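Methyltransferase domain-containing protein (Serratia marcescens, PDB 7CLU) transfers a methyl group from S-adenosyl-L-methionine to an oxygen of its substrate, as an O-methyltransferase of the prodigiosin synthetic pathway. Local coordinates at the interface of chains A and B. Numbering follows the deposited sequence. Chains: chain A/B, Methyltransferase domain-containing protein.

Contact 1 and contact 2 belong to one two-fold symmetric interface, and the centres of their C-alpha atoms lie about 18 Å apart. They share no residue and no helix. In contact 1 the N-terminal helix 5-12 of chain B enters chain A between helix 15-26 and the start of helix 93-107. In contact 2 helix 51-63 of chain A lies against helix 286-298 of chain B and the loop before it. The second patch is about 13 Å from B:His247, the predicted proton acceptor, so dimerisation may bring helix 51-63 of chain A near the active site of chain B. Each contact recurs with the chains exchanged.

Contact 1: the interface of chains A and B. Residues chain A 21-22, 25, 92, 95-96; chain B 8, 12.
B:Met12 sends its side chain into chain A with CG beside its own backbone N (chi1 -75°), then turns at the thioether (chi3 71°), which carries the terminal methyl CE towards helix 93-107. A:Leu21 and A:Leu25, one turn apart on helix 15-26, both hold CG anti to the carbonyl carbon and meet this chain at about a right angle. The stem of the methionine rests on A:Leu21, with CG 3.8 Å from A:Leu21 CB and the branch CD1 close by. Farther out, A:Leu25 touches the bend with CD1, 3.6 Å from B:Met12 CE and a little farther from the sulfur. From another side, about a right angle round from A:Leu25, A:Leu92 brings CD1 to both intruding residues, 3.6 Å from the methyl CB of B:Ala8 and 3.8 Å from B:Met12 SD. The methyl CE ends over the first turn of helix 93-107. There A:Leu95, roughly across CE from A:Leu25, offers CB, CG and CD2 together, its CG 3.8 Å from B:Met12 CE. B:Met12 CE also comes to 3.5 Å from A:Gly96 N, with CA just beyond. B:Met12 loses 85 Å² of surface here, far more than any other residue of the patch; its sulfur packs against leucine methyls, while CE meets leucine carbons and the backbone of A:Gly96, N included. The site is a knob-in-pocket contact of the O-methyltransferase dimerisation region, anchoring the N-terminal helix of one subunit in the other.

Contact 2: the interface of chains A and B. Residues chain A 59-60, 63; chain B 282-284, 286, 289-290.
A:Ile59 and A:Ala63, one turn apart on helix 51-63, face B:Ala289 across the subunit boundary of this class II O-methyltransferase dimer. The dimerisation region of chain A here meets the O-methyltransferase domain of chain B through small side chains, which lets helix 51-63 approach helix 286-298 closely. A:Ile59 buries 45 Å² and divides its contacts between two branches. CG2, anti to the backbone N, lies 3.9 Å from the methyl CB of B:Ala289 and also close to the carbonyl O of B:Lys282. The other branch, CG1 (chi1 -69°), carries CD1 across the lysine's aliphatic chain at a slant, 3.9 Å from B:Lys282 CB and near CE as well. That chain bends at chi3 (90°), keeping CE beside the isoleucine methyl while NZ continues past it. A:Ala63, with 43 Å² hidden, sets its methyl into the corner where the loop of B:Lys282, B:Ser283 and B:Gly284 leads into helix 286-298. Its CB is 3.3 Å from the carbonyl O of B:Ser283 and 3.7 Å from B:Glu286 CA. The methyls of A:Ala63 and B:Ala289 meet tip to tip at 3.7 Å between their CB atoms. B:Ala289 CB also fits against the backbone of helix 51-63, 3.8 Å from A:Ala60 CA. B:Leu290 CD2 adds a looser touch at 4.1 Å from A:Ala60 CB.

Contact 1: the interface of chains A and B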
loop_
_atom_site.group_PDB
_atom_site.type_symbol
_atom_site.label_atom_id
_atom_site.label_comp_id
_atom_site.label_asym_id
_atom_site.label_seq_id
_atom_site.Cartn_x
_atom_site.Cartn_y
_atom_site.Cartn_z
ATOM N N LEU A 21 4.323 1.994 8.201
ATOM C CA LEU A 21 5.157 3.187 8.090
ATOM C C LEU A 21 4.390 4.458 8.452
ATOM O O LEU A 21 4.884 5.277 9.237
ATOM C CB LEU A 21 5.751 3.272 6.685
ATOM C CG LEU A 21 6.938 2.345 6.370
ATOM C CD1 LEU A 21 7.232 2.345 4.868
ATOM C CD2 LEU A 21 8.218 2.758 7.138
ATOM N N THR A 22 3.183 4.661 7.886
ATOM C CA THR A 22 2.469 5.908 8.169
ATOM C C THR A 22 2.032 5.999 9.626
ATOM O O THR A 22 2.010 7.097 10.188
ATOM C CB THR A 22 1.243 6.103 7.255
ATOM O OG1 THR A 22 0.238 5.129 7.537
ATOM C CG2 THR A 22 1.623 6.055 5.752
ATOM N N LEU A 25 5.086 7.056 11.582
ATOM C CA LEU A 25 5.367 8.471 11.364
ATOM C C LEU A 25 4.381 9.340 12.127
ATOM O O LEU A 25 4.776 10.336 12.747
ATOM C CB LEU A 25 5.342 8.797 9.869
ATOM C CG LEU A 25 6.451 8.180 9.005
ATOM C CD1 LEU A 25 6.162 8.397 7.514
ATOM C CD2 LEU A 25 7.824 8.723 9.373
ATOM N N LEU A 92 9.275 12.645 6.302
ATOM C CA LEU A 92 8.200 12.136 5.458
ATOM C C LEU A 92 6.819 12.314 6.080
ATOM O O LEU A 92 5.831 11.863 5.494
ATOM C CB LEU A 92 8.463 10.658 5.130
ATOM C CG LEU A 92 9.569 10.429 4.101
ATOM C CD1 LEU A 92 9.807 8.953 3.786
ATOM C CD2 LEU A 92 9.287 11.224 2.828
ATOM N N LEU A 95 3.721 13.422 3.920
ATOM C CA LEU A 95 3.168 12.392 3.046
ATOM C C LEU A 95 2.360 11.380 3.843
ATOM O O LEU A 95 1.266 10.976 3.430
ATOM C CB LEU A 95 4.280 11.704 2.266
ATOM C CG LEU A 95 3.908 10.592 1.274
ATOM C CD1 LEU A 95 2.908 11.109 0.249
ATOM C CD2 LEU A 95 5.169 10.052 0.579
ATOM N N GLY A 96 2.883 10.963 4.996
ATOM C CA GLY A 96 2.149 10.037 5.837
ATOM C C GLY A 96 0.758 10.527 6.177
ATOM O O GLY A 96 -0.216 9.768 6.103
ATOM N N ALA B 8 11.288 4.325 1.323
ATOM C CA ALA B 8 10.193 4.536 2.254
ATOM C C ALA B 8 8.980 5.102 1.527
ATOM O O ALA B 8 7.855 4.646 1.747
ATOM C CB ALA B 8 10.647 5.444 3.395
ATOM N N MET B 12 5.391 3.368 1.483
ATOM C CA MET B 12 4.266 4.122 2.021
ATOM C C MET B 12 3.118 4.207 1.024
ATOM O O MET B 12 1.962 4.379 1.430
ATOM C CB MET B 12 4.710 5.537 2.418
ATOM C CG MET B 12 5.524 5.629 3.724
ATOM S SD MET B 12 6.379 7.224 3.806
ATOM C CE MET B 12 4.953 8.299 4.084
#

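Contact 2: the interface of chains A and B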
loop_
_atom_site.group_PDB
_atom_site.type_symbol
_atom_site.label_atom_id
_atom_site.label_comp_id
_atom_site.label_asym_id
_atom_site.label_seq_id
_atom_site.Cartn_x
_atom_site.Cartn_y
_atom_site.Cartn_z
ATOM N N ILE A 59 8.487 -4.509 16.096
ATOM C CA ILE A 59 8.945 -5.743 15.467
ATOM C C ILE A 59 8.714 -5.692 13.967
ATOM O O ILE A 59 9.563 -6.119 13.180
ATOM C CB ILE A 59 8.239 -6.954 16.103
ATOM C CG1 ILE A 59 8.709 -7.164 17.543
ATOM C CG2 ILE A 59 8.442 -8.212 15.272
ATOM C CD1 ILE A 59 7.918 -8.284 18.265
ATOM N N ALA A 60 7.546 -5.193 13.550
ATOM C CA ALA A 60 7.273 -5.037 12.128
ATOM C C ALA A 60 8.270 -4.085 11.480
ATOM O O ALA A 60 8.809 -4.378 10.410
ATOM C CB ALA A 60 5.831 -4.539 11.912
ATOM N N ALA A 63 11.490 -5.838 11.161
ATOM C CA ALA A 63 11.460 -6.860 10.122
ATOM C C ALA A 63 11.458 -6.236 8.734
ATOM O O ALA A 63 11.927 -6.861 7.778
ATOM C CB ALA A 63 10.234 -7.767 10.310
ATOM N N LYS B 282 12.621 -12.247 17.624
ATOM C CA LYS B 282 11.435 -11.483 17.214
ATOM C C LYS B 282 11.813 -10.319 16.301
ATOM O O LYS B 282 11.404 -9.180 16.503
ATOM C CB LYS B 282 10.647 -11.001 18.435
ATOM C CG LYS B 282 9.965 -12.156 19.174
ATOM C CD LYS B 282 9.678 -11.840 20.635
ATOM C CE LYS B 282 8.299 -11.204 20.807
ATOM N NZ LYS B 282 7.870 -11.231 22.243
ATOM N N SER B 283 12.642 -10.617 15.308
ATOM C CA SER B 283 13.006 -9.662 14.276
ATOM C C SER B 283 12.329 -9.995 12.960
ATOM O O SER B 283 12.590 -9.328 11.951
ATOM C CB SER B 283 14.528 -9.639 14.080
ATOM O OG SER B 283 14.984 -10.892 13.590
ATOM N N GLY B 284 11.485 -11.030 12.952
ATOM C CA GLY B 284 10.808 -11.496 11.774
ATOM C C GLY B 284 10.243 -12.881 12.005
ATOM O O GLY B 284 10.099 -13.327 13.150
ATOM N N GLU B 286 9.257 -11.263 8.129
ATOM C CA GLU B 286 8.569 -9.998 7.905
ATOM C C GLU B 286 7.054 -10.189 7.811
ATOM O O GLU B 286 6.292 -9.448 8.435
ATOM C CB GLU B 286 9.122 -9.299 6.656
ATOM C CG GLU B 286 8.408 -7.973 6.365
ATOM C CD GLU B 286 8.905 -7.268 5.107
ATOM O OE1 GLU B 286 9.994 -7.619 4.606
ATOM O OE2 GLU B 286 8.191 -6.357 4.624
ATOM N N ALA B 289 5.638 -10.783 11.192
ATOM C CA ALA B 289 5.649 -9.538 11.945
ATOM C C ALA B 289 4.485 -8.662 11.523
ATOM O O ALA B 289 3.808 -8.064 12.364
ATOM C CB ALA B 289 6.974 -8.790 11.755
ATOM N N LEU B 290 4.267 -8.548 10.213
ATOM C CA LEU B 290 3.139 -7.769 9.723
ATOM C C LEU B 290 1.823 -8.432 10.096
ATOM O O LEU B 290 0.870 -7.751 10.492
ATOM C CB LEU B 290 3.240 -7.591 8.212
ATOM C CG LEU B 290 4.408 -6.701 7.806
ATOM C CD1 LEU B 290 4.678 -6.839 6.308
ATOM C CD2 LEU B 290 4.146 -5.263 8.236
#